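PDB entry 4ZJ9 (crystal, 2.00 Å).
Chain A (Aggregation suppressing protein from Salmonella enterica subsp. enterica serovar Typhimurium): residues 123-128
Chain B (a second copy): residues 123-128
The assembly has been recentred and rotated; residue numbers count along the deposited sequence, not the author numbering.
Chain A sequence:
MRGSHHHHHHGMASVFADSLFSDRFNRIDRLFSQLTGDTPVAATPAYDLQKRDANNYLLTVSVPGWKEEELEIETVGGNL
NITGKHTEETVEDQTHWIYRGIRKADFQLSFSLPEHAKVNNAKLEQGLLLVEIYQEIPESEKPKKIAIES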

# COMPACT_ATOMS: atom_id res chain seq x y z
N LYS A 123 -2.27 -3.07 -13.69
CA LYS A 123 -3.43 -2.52 -12.98
C LYS A 123 -2.93 -2.02 -11.65
O LYS A 123 -2.22 -2.71 -10.95
CB LYS A 123 -4.46 -3.59 -12.81
CG LYS A 123 -4.88 -4.25 -14.13
CD LYS A 123 -5.99 -5.28 -13.94
CE LYS A 123 -6.70 -5.56 -15.27
NZ LYS A 123 -7.58 -6.76 -15.19
N LEU A 124 -3.34 -0.84 -11.28
CA LEU A 124 -3.04 -0.30 -9.97
C LEU A 124 -4.34 -0.35 -9.17
O LEU A 124 -5.36 0.29 -9.56
CB LEU A 124 -2.53 1.10 -10.14
CG LEU A 124 -2.27 1.94 -8.91
CD1 LEU A 124 -1.05 1.34 -8.19
CD2 LEU A 124 -2.00 3.37 -9.29
N GLU A 125 -4.34 -1.13 -8.08
CA GLU A 125 -5.51 -1.28 -7.25
C GLU A 125 -5.13 -1.64 -5.86
O GLU A 125 -4.23 -2.43 -5.65
CB GLU A 125 -6.43 -2.38 -7.83
CG GLU A 125 -7.80 -2.57 -7.10
CD GLU A 125 -9.03 -1.83 -7.69
OE1 GLU A 125 -9.21 -0.58 -7.54
OE2 GLU A 125 -9.89 -2.52 -8.28
N GLN A 126 -5.74 -1.01 -4.89
CA GLN A 126 -5.42 -1.25 -3.47
C GLN A 126 -4.03 -1.13 -3.04
O GLN A 126 -3.60 -1.84 -2.15
CB GLN A 126 -6.00 -2.60 -3.09
CG GLN A 126 -7.51 -2.49 -3.39
CD GLN A 126 -8.33 -3.18 -2.36
OE1 GLN A 126 -8.53 -4.40 -2.45
NE2 GLN A 126 -8.78 -2.44 -1.34
N GLY A 127 -3.34 -0.15 -3.60
CA GLY A 127 -1.94 0.13 -3.26
C GLY A 127 -0.97 -0.90 -3.81
O GLY A 127 0.18 -0.95 -3.41
N LEU A 128 -1.44 -1.67 -4.80
CA LEU A 128 -0.69 -2.71 -5.42
C LEU A 128 -0.63 -2.48 -6.93
O LEU A 128 -1.60 -2.04 -7.53
CB LEU A 128 -1.24 -4.14 -5.13
CG LEU A 128 -1.30 -4.53 -3.66
CD1 LEU A 128 -1.98 -5.89 -3.52
CD2 LEU A 128 0.04 -4.45 -2.99
N LYS B 123 -11.66 6.35 5.05
CA LYS B 123 -11.69 6.08 3.61
C LYS B 123 -10.51 5.19 3.32
O LYS B 123 -9.41 5.45 3.74
CB LYS B 123 -11.59 7.38 2.86
CG LYS B 123 -12.67 8.39 3.25
CD LYS B 123 -12.61 9.66 2.42
CE LYS B 123 -13.94 10.43 2.48
NZ LYS B 123 -13.81 11.81 1.92
N LEU B 124 -10.73 4.15 2.55
CA LEU B 124 -9.67 3.29 2.09
C LEU B 124 -9.47 3.61 0.61
O LEU B 124 -10.41 3.43 -0.22
CB LEU B 124 -10.08 1.87 2.32
CG LEU B 124 -9.19 0.76 1.80
CD1 LEU B 124 -7.89 0.77 2.65
CD2 LEU B 124 -9.88 -0.57 1.92
N GLU B 125 -8.28 4.10 0.26
CA GLU B 125 -7.97 4.45 -1.11
C GLU B 125 -6.50 4.38 -1.35
O GLU B 125 -5.71 4.78 -0.51
CB GLU B 125 -8.47 5.89 -1.40
CG GLU B 125 -8.31 6.36 -2.88
CD GLU B 125 -9.54 6.20 -3.82
OE1 GLU B 125 -9.88 5.08 -4.29
OE2 GLU B 125 -10.15 7.25 -4.14
N GLN B 126 -6.11 3.80 -2.46
CA GLN B 126 -4.69 3.63 -2.80
C GLN B 126 -3.82 2.98 -1.82
O GLN B 126 -2.65 3.32 -1.72
CB GLN B 126 -4.14 4.99 -3.20
CG GLN B 126 -5.02 5.45 -4.38
CD GLN B 126 -4.23 6.14 -5.43
OE1 GLN B 126 -3.98 7.35 -5.31
NE2 GLN B 126 -3.77 5.40 -6.44
N GLY B 127 -4.35 1.96 -1.17
CA GLY B 127 -3.60 1.18 -0.18
C GLY B 127 -3.37 1.92 1.12
O GLY B 127 -2.55 1.51 1.94
N LEU B 128 -4.15 2.98 1.34
CA LEU B 128 -4.05 3.82 2.49
C LEU B 128 -5.40 3.91 3.19
O LEU B 128 -6.44 3.94 2.55
CB LEU B 128 -3.55 5.27 2.16
CG LEU B 128 -2.17 5.35 1.50
CD1 LEU B 128 -1.87 6.80 1.14
CD2 LEU B 128 -1.10 4.70 2.33

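What brings the two copies together here? Each chain presents a type I' beta turn, running from Glu A125 to Leu A128 in one copy and from Glu B125 to Leu B128 in the other, and an exact two-fold axis sets the two turns against each other at their glycines. The CA atoms of Gly A127 and Gly B127 lie 3.7 Å apart, and CA of Gly A127 is 3.6 Å from O of Gln B126, a contact the symmetry repeats in the other direction. No hydrogen bond crosses between the stretches. Gly A127 N and Gly B127 N are 3.4 Å apart, but both are donors, so their proximity reflects close backbone packing and not a polar bond.

Why does the turn have a glycine at its closest point of approach? A CB on Gly A127 would point toward the other copy and sit 2.6 Å from CA of Gly B127, a clash, and 3.2 Å from O of Gln B126, which is tight. The same holds for Gly B127. The phi of 73° in each copy also favours glycine by itself, so the backbone conformation and the packing agree in suiting a residue without a side chain.

How does Gln A126 reach the partner when its CA-to-CB bond points away? Its chi1 is m (-58°), and chi2, at -141°, lies between wells. Along this path the amide end comes nearer than the CB direction suggests, leaving NE2 of Gln A126 3.9 Å from CD2 of Leu B124. That is van der Waals packing of an amide against a methyl group. The leucine completes the fit: its CA-to-CB bond runs sideways, while chi1 t and chi2 p (69°) place CD2 beside the glutamine. The axis generates the matching pair, CD2 of Leu A124 and NE2 of Gln B126, also at 3.9 Å, so that two such contacts accompany the meeting of the glycines.

What holds the turns in shape, and which side chains stay out of the contact? Within each copy the hairpin closes on itself: N of Leu A128 donates to O of Glu A125 at 3.0 Å, and N of Glu A125 donates to O of Leu A128 at 2.9 Å. Leu A128, with chi1 m and chi2 t, directs its CA-to-CB bond away, and its side chain stays clear of the other stretch. Glu A125 also starts away; although its end turns back somewhat, it makes no contact. Lys A123, extended as m, t, t, t, is out of reach. The contact is small, burying 195 Å² over both sides.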